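Local coordinates for endoglucanase (Fervidobacterium pennivorans DSM 9078, PDB 6KDD), which probably hydrolyses beta-glucosidic bonds in cellulose or related glucans, at residues Ile42-Phe47 with Val84-Asp89; Glu48-Arg53 with Trp293-Gly298. All coordinates share one frame; numbering follows the deposited sequence.

In the fold
Both contacts use helix 45-53, which lies outside the closed eight-stranded parallel barrel. Contact 1 joins the start of this helix and the loop before it to the next outer helix, 78-93. It combines apolar packing with a histidine-carboxylate bond and a nickel ion. Contact 2 joins the rest of the helix to the loop after the last strand, 289-292, by apolar chemistry alone. Both are mostly buried: three of five touching residues in contact 1, two of three in contact 2. Contact 1 has a partly exposed edge, Asp44 and His86, and lies farther from the chain centre. The centres of the two contacts lie about 12 Å apart. Tyr46 packs on Phe295 between them.

Contact 1. Residues Ile42-Phe47 with Val84-Asp89; sequences IEDEYF and VKHVVD. With NI (nickel (II) ion), chain C.
Val87 of helix 78-93 faces Ile42 in the loop leading into helix 45-53 and Phe47 on that helix, and His86 reaches Asp44 beside them. The two helices are successive outer helices of a TIM barrel, the (beta/alpha)8 fold of family 5 glycosidases. The tight part is apolar. CG1 of Val87 makes the closest apolar contacts. It lies 3.6 Å from CZ of Phe47 and 3.9 Å from CD1 of Ile42, so one methyl touches both partners. CG1 stands anti to the backbone N of Val87 (chi1 172°), which turns it toward Phe47 and Ile42. The Phe47 ring also lies obliquely against the Val87 carbonyl, with CE2 of Phe47 3.6 Å from O of Val87. Further out, Phe47 packs on Arg90 and Ala91 of helix 78-93, and Ile42 touches Ile26.

The outer side is polar and less buried. Asp44 and His86 are both partly exposed. NE2 of His86 donates to OD1 of Asp44 over 2.8 Å. OD1 is met on its syn side, 20° out of the carboxylate plane, while the oxygen lies almost in the imidazole plane. A weak second bond runs from the same NE2 to OD2. Arg90 forms a salt bridge with OD2 and is the second-shell residue that positions Asp44. The imidazole itself is held at both nitrogens, by Asp44 at NE2 and by the nickel ion at ND1. The carboxylate would then tend to strengthen the histidine as a ligand. A water molecule is a second ligand of the ion, 2.5 Å from the metal. Of the two bonds to the nickel ion, the one from ND1 of His86 is the shorter, at 2.1 Å.

Contact 2. Residues Glu48-Arg53 with Trp293-Gly298; sequences EIIKKR and WEFCAG
The side chain of Ile50 lies over one face of the Phe295 ring. This joins an outer helix of the TIM barrel, 45-53, to the loop that leaves its eighth strand, 289-292. CD1 of Ile50 makes a CH-pi contact, 3.9 Å from the centroid of the Phe295 ring and 13° off the ring normal. The methyl therefore sits almost above the middle of the ring. CG1 of Ile50 comes closer at one corner, 3.5 Å from CE1 of Phe295. Ile49 approaches differently. Its CG2 meets the ring edge near the plane, at a loose 4.5 Å from CZ of Phe295. One isoleucine thus lies over the ring and the other borders it.

Torsions explain the fit. CG of Phe295 is anti to its own backbone N (chi1 171°), which carries the ring out of the loop to the helix. In Ile50, CG1 is anti to the carbonyl carbon, and an extended second torsion carries CD1 onward over the ring.

Two more rings meet Phe295. Tyr302 does so with planes nearly parallel, and Tyr46 with its plane steeply tilted. Val24 of the first barrel strand touches both Ile50 and Phe295. Backbone hydrogen bonds tie Phe295 to Asn25, at the end of the first strand, and to Tyr302 in the short antiparallel pair 302-303 and 308-309 that comes after the loop.

Farther out, Glu294 shapes the turn after Phe295. It follows a cis peptide bond, and its side chain bends back over its own loop. Its OE2 accepts a hydrogen bond from the backbone N of Phe299. On the other oxygen the syn lone pair is used: N of Ala297 donates to OE1 of Glu294 over 2.7 Å, with an angle of 163° at the hydrogen.

Contact 1. Residues Ile42-Phe47 with Val84-Asp89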
# COMPACT_ATOMS: atom_id res chain seq x y z
N ILE A 42 5.89 -10.89 11.17
CA ILE A 42 6.31 -11.29 9.83
C ILE A 42 7.34 -12.40 9.96
O ILE A 42 8.46 -12.18 10.40
CB ILE A 42 6.85 -10.07 9.05
CG1 ILE A 42 5.87 -8.89 9.05
CG2 ILE A 42 7.27 -10.48 7.63
CD1 ILE A 42 6.37 -7.66 8.27
N GLU A 43 6.97 -13.61 9.56
CA GLU A 43 7.89 -14.75 9.66
C GLU A 43 8.68 -14.83 8.35
O GLU A 43 8.12 -14.58 7.29
CB GLU A 43 7.10 -16.04 9.84
CG GLU A 43 6.34 -16.11 11.17
CD GLU A 43 7.24 -15.94 12.40
OE1 GLU A 43 8.43 -16.29 12.32
OE2 GLU A 43 6.76 -15.45 13.43
N ASP A 44 9.95 -15.21 8.44
CA ASP A 44 10.84 -15.35 7.29
C ASP A 44 10.21 -16.21 6.18
O ASP A 44 10.29 -15.88 4.98
CB ASP A 44 12.15 -15.98 7.76
CG ASP A 44 13.03 -15.03 8.58
OD1 ASP A 44 12.60 -13.96 8.96
OD2 ASP A 44 14.14 -15.39 8.83
N GLU A 45 9.53 -17.28 6.60
CA GLU A 45 8.97 -18.24 5.66
C GLU A 45 7.86 -17.63 4.81
O GLU A 45 7.59 -18.13 3.74
CB GLU A 45 8.39 -19.45 6.39
CG GLU A 45 9.30 -20.67 6.33
CD GLU A 45 8.68 -21.97 6.81
OE1 GLU A 45 7.43 -22.03 6.92
OE2 GLU A 45 9.45 -22.94 7.08
N TYR A 46 7.24 -16.52 5.27
CA TYR A 46 6.15 -15.98 4.48
C TYR A 46 6.64 -15.55 3.10
O TYR A 46 5.87 -15.57 2.16
CB TYR A 46 5.53 -14.78 5.18
CG TYR A 46 4.82 -15.10 6.48
CD1 TYR A 46 4.49 -16.40 6.83
CD2 TYR A 46 4.41 -14.08 7.33
CE1 TYR A 46 3.82 -16.70 8.01
CE2 TYR A 46 3.75 -14.36 8.52
CZ TYR A 46 3.45 -15.67 8.86
OH TYR A 46 2.78 -15.91 10.02
N PHE A 47 7.86 -15.01 3.00
CA PHE A 47 8.31 -14.50 1.71
C PHE A 47 8.48 -15.67 0.73
O PHE A 47 8.16 -15.54 -0.45
CB PHE A 47 9.53 -13.59 1.86
CG PHE A 47 9.23 -12.37 2.72
CD1 PHE A 47 8.26 -11.46 2.33
CD2 PHE A 47 9.88 -12.18 3.93
CE1 PHE A 47 7.91 -10.38 3.15
CE2 PHE A 47 9.52 -11.10 4.76
CZ PHE A 47 8.55 -10.20 4.36
N VAL A 84 13.35 -3.92 10.51
CA VAL A 84 12.85 -3.66 9.17
C VAL A 84 13.91 -4.16 8.16
O VAL A 84 13.56 -4.77 7.17
CB VAL A 84 12.49 -2.17 8.95
CG1 VAL A 84 12.20 -1.84 7.50
CG2 VAL A 84 11.38 -1.69 9.90
N LYS A 85 15.20 -3.95 8.43
CA LYS A 85 16.23 -4.46 7.51
C LYS A 85 16.11 -5.97 7.30
O LYS A 85 16.23 -6.47 6.17
CB LYS A 85 17.64 -4.08 7.98
CG LYS A 85 18.78 -4.57 7.07
CD LYS A 85 20.11 -4.10 7.58
CE LYS A 85 21.36 -4.73 7.00
NZ LYS A 85 21.14 -5.55 5.79
N HIS A 86 15.90 -6.72 8.41
CA HIS A 86 15.74 -8.17 8.32
C HIS A 86 14.60 -8.58 7.38
O HIS A 86 14.73 -9.51 6.56
CB HIS A 86 15.67 -8.82 9.72
CG HIS A 86 15.50 -10.29 9.68
ND1 HIS A 86 16.56 -11.17 9.77
CD2 HIS A 86 14.41 -11.06 9.47
CE1 HIS A 86 16.14 -12.41 9.72
NE2 HIS A 86 14.82 -12.37 9.50
N VAL A 87 13.43 -7.94 7.58
CA VAL A 87 12.25 -8.23 6.79
C VAL A 87 12.51 -7.92 5.32
O VAL A 87 12.20 -8.74 4.43
CB VAL A 87 11.04 -7.43 7.32
CG1 VAL A 87 9.81 -7.54 6.41
CG2 VAL A 87 10.72 -7.86 8.77
N VAL A 88 12.98 -6.70 5.05
CA VAL A 88 13.29 -6.30 3.68
C VAL A 88 14.26 -7.31 3.05
O VAL A 88 14.05 -7.74 1.91
CB VAL A 88 13.88 -4.87 3.67
CG1 VAL A 88 14.59 -4.59 2.36
CG2 VAL A 88 12.80 -3.84 3.92
N ASP A 89 15.31 -7.69 3.79
CA ASP A 89 16.36 -8.59 3.31
C ASP A 89 15.77 -9.94 2.94
O ASP A 89 16.07 -10.46 1.85
CB ASP A 89 17.50 -8.81 4.32
CG ASP A 89 18.44 -7.62 4.44
OD1 ASP A 89 18.23 -6.62 3.74
OD2 ASP A 89 19.30 -7.64 5.31
NI NI C . 18.65 -10.69 9.88
O HOH W 1 19.35 -12.55 11.49

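Contact 2. Residues Glu48-Arg53 with Trp293-Gly298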
# COMPACT_ATOMS: atom_id res chain seq x y z
N GLU A 48 8.96 -16.81 1.22
CA GLU A 48 9.10 -17.96 0.31
C GLU A 48 7.72 -18.43 -0.17
O GLU A 48 7.55 -18.76 -1.34
CB GLU A 48 9.74 -19.12 1.08
CG GLU A 48 10.45 -20.10 0.18
CD GLU A 48 10.91 -21.37 0.88
OE1 GLU A 48 10.85 -21.43 2.15
OE2 GLU A 48 11.32 -22.32 0.17
N ILE A 49 6.79 -18.53 0.79
CA ILE A 49 5.40 -18.91 0.55
C ILE A 49 4.76 -18.02 -0.52
O ILE A 49 4.11 -18.53 -1.43
CB ILE A 49 4.62 -18.97 1.88
CG1 ILE A 49 5.06 -20.18 2.72
CG2 ILE A 49 3.13 -18.98 1.64
CD1 ILE A 49 4.70 -20.12 4.17
N ILE A 50 4.93 -16.68 -0.42
CA ILE A 50 4.32 -15.69 -1.29
C ILE A 50 4.95 -15.79 -2.68
O ILE A 50 4.28 -15.71 -3.70
CB ILE A 50 4.56 -14.30 -0.61
CG1 ILE A 50 3.60 -14.15 0.59
CG2 ILE A 50 4.50 -13.11 -1.58
CD1 ILE A 50 3.91 -12.98 1.54
N LYS A 51 6.29 -15.96 -2.72
CA LYS A 51 6.94 -16.01 -4.03
C LYS A 51 6.50 -17.28 -4.75
O LYS A 51 6.20 -17.23 -5.94
CB LYS A 51 8.46 -16.00 -3.87
CG LYS A 51 9.26 -16.09 -5.18
CD LYS A 51 9.12 -14.88 -6.10
CE LYS A 51 9.88 -15.12 -7.39
NZ LYS A 51 10.01 -13.88 -8.17
N LYS A 52 6.44 -18.41 -4.03
CA LYS A 52 6.12 -19.69 -4.67
C LYS A 52 4.68 -19.66 -5.18
O LYS A 52 4.39 -20.25 -6.20
CB LYS A 52 6.35 -20.83 -3.67
CG LYS A 52 5.74 -22.17 -4.10
CD LYS A 52 6.34 -23.43 -3.46
CE LYS A 52 7.59 -23.92 -4.17
NZ LYS A 52 7.36 -24.36 -5.58
N ARG A 53 3.80 -18.91 -4.50
CA ARG A 53 2.41 -18.79 -4.93
C ARG A 53 2.29 -18.00 -6.25
O ARG A 53 1.29 -18.12 -6.93
CB ARG A 53 1.54 -18.21 -3.80
CG ARG A 53 0.05 -18.02 -4.11
CD ARG A 53 -0.50 -19.45 -4.36
NE ARG A 53 -1.93 -19.54 -4.69
CZ ARG A 53 -2.45 -19.28 -5.89
NH1 ARG A 53 -1.67 -18.95 -6.91
NH2 ARG A 53 -3.77 -19.39 -6.06
N TRP A 293 -4.92 -6.36 -0.27
CA TRP A 293 -5.00 -6.19 1.19
C TRP A 293 -5.86 -7.30 1.77
O TRP A 293 -7.07 -7.30 1.53
CB TRP A 293 -5.66 -4.84 1.57
CG TRP A 293 -5.62 -4.62 3.06
CD1 TRP A 293 -6.60 -4.91 3.98
CD2 TRP A 293 -4.51 -4.08 3.80
NE1 TRP A 293 -6.18 -4.53 5.24
CE2 TRP A 293 -4.92 -4.01 5.16
CE3 TRP A 293 -3.24 -3.60 3.45
CZ2 TRP A 293 -4.05 -3.57 6.17
CZ3 TRP A 293 -2.40 -3.11 4.44
CH2 TRP A 293 -2.79 -3.13 5.79
N GLU A 294 -5.29 -8.25 2.54
CA GLU A 294 -3.86 -8.38 2.82
C GLU A 294 -3.54 -9.87 2.97
O GLU A 294 -4.42 -10.72 2.71
CB GLU A 294 -3.41 -7.53 4.02
CG GLU A 294 -4.46 -7.39 5.12
CD GLU A 294 -4.86 -8.65 5.87
OE1 GLU A 294 -4.08 -9.65 5.88
OE2 GLU A 294 -5.96 -8.63 6.45
N PHE A 295 -2.29 -10.20 3.33
CA PHE A 295 -1.77 -11.56 3.24
C PHE A 295 -2.48 -12.54 4.18
O PHE A 295 -3.02 -13.54 3.70
CB PHE A 295 -0.27 -11.57 3.50
CG PHE A 295 0.36 -12.94 3.65
CD1 PHE A 295 0.32 -13.85 2.59
CD2 PHE A 295 1.08 -13.27 4.80
CE1 PHE A 295 0.93 -15.09 2.71
CE2 PHE A 295 1.66 -14.52 4.94
CZ PHE A 295 1.58 -15.43 3.90
N CYS A 296 -2.47 -12.29 5.52
CA CYS A 296 -2.96 -13.32 6.43
C CYS A 296 -3.84 -12.87 7.61
O CYS A 296 -4.05 -13.68 8.53
CB CYS A 296 -1.82 -14.13 7.03
SG CYS A 296 -0.58 -13.12 7.91
N ALA A 297 -4.39 -11.66 7.60
CA ALA A 297 -5.19 -11.26 8.77
C ALA A 297 -6.69 -11.22 8.40
O ALA A 297 -7.18 -12.12 7.75
CB ALA A 297 -4.69 -9.94 9.37
N GLY A 298 -7.42 -10.16 8.79
CA GLY A 298 -8.87 -10.13 8.62
C GLY A 298 -9.36 -10.12 7.17
O GLY A 298 -10.56 -10.33 6.92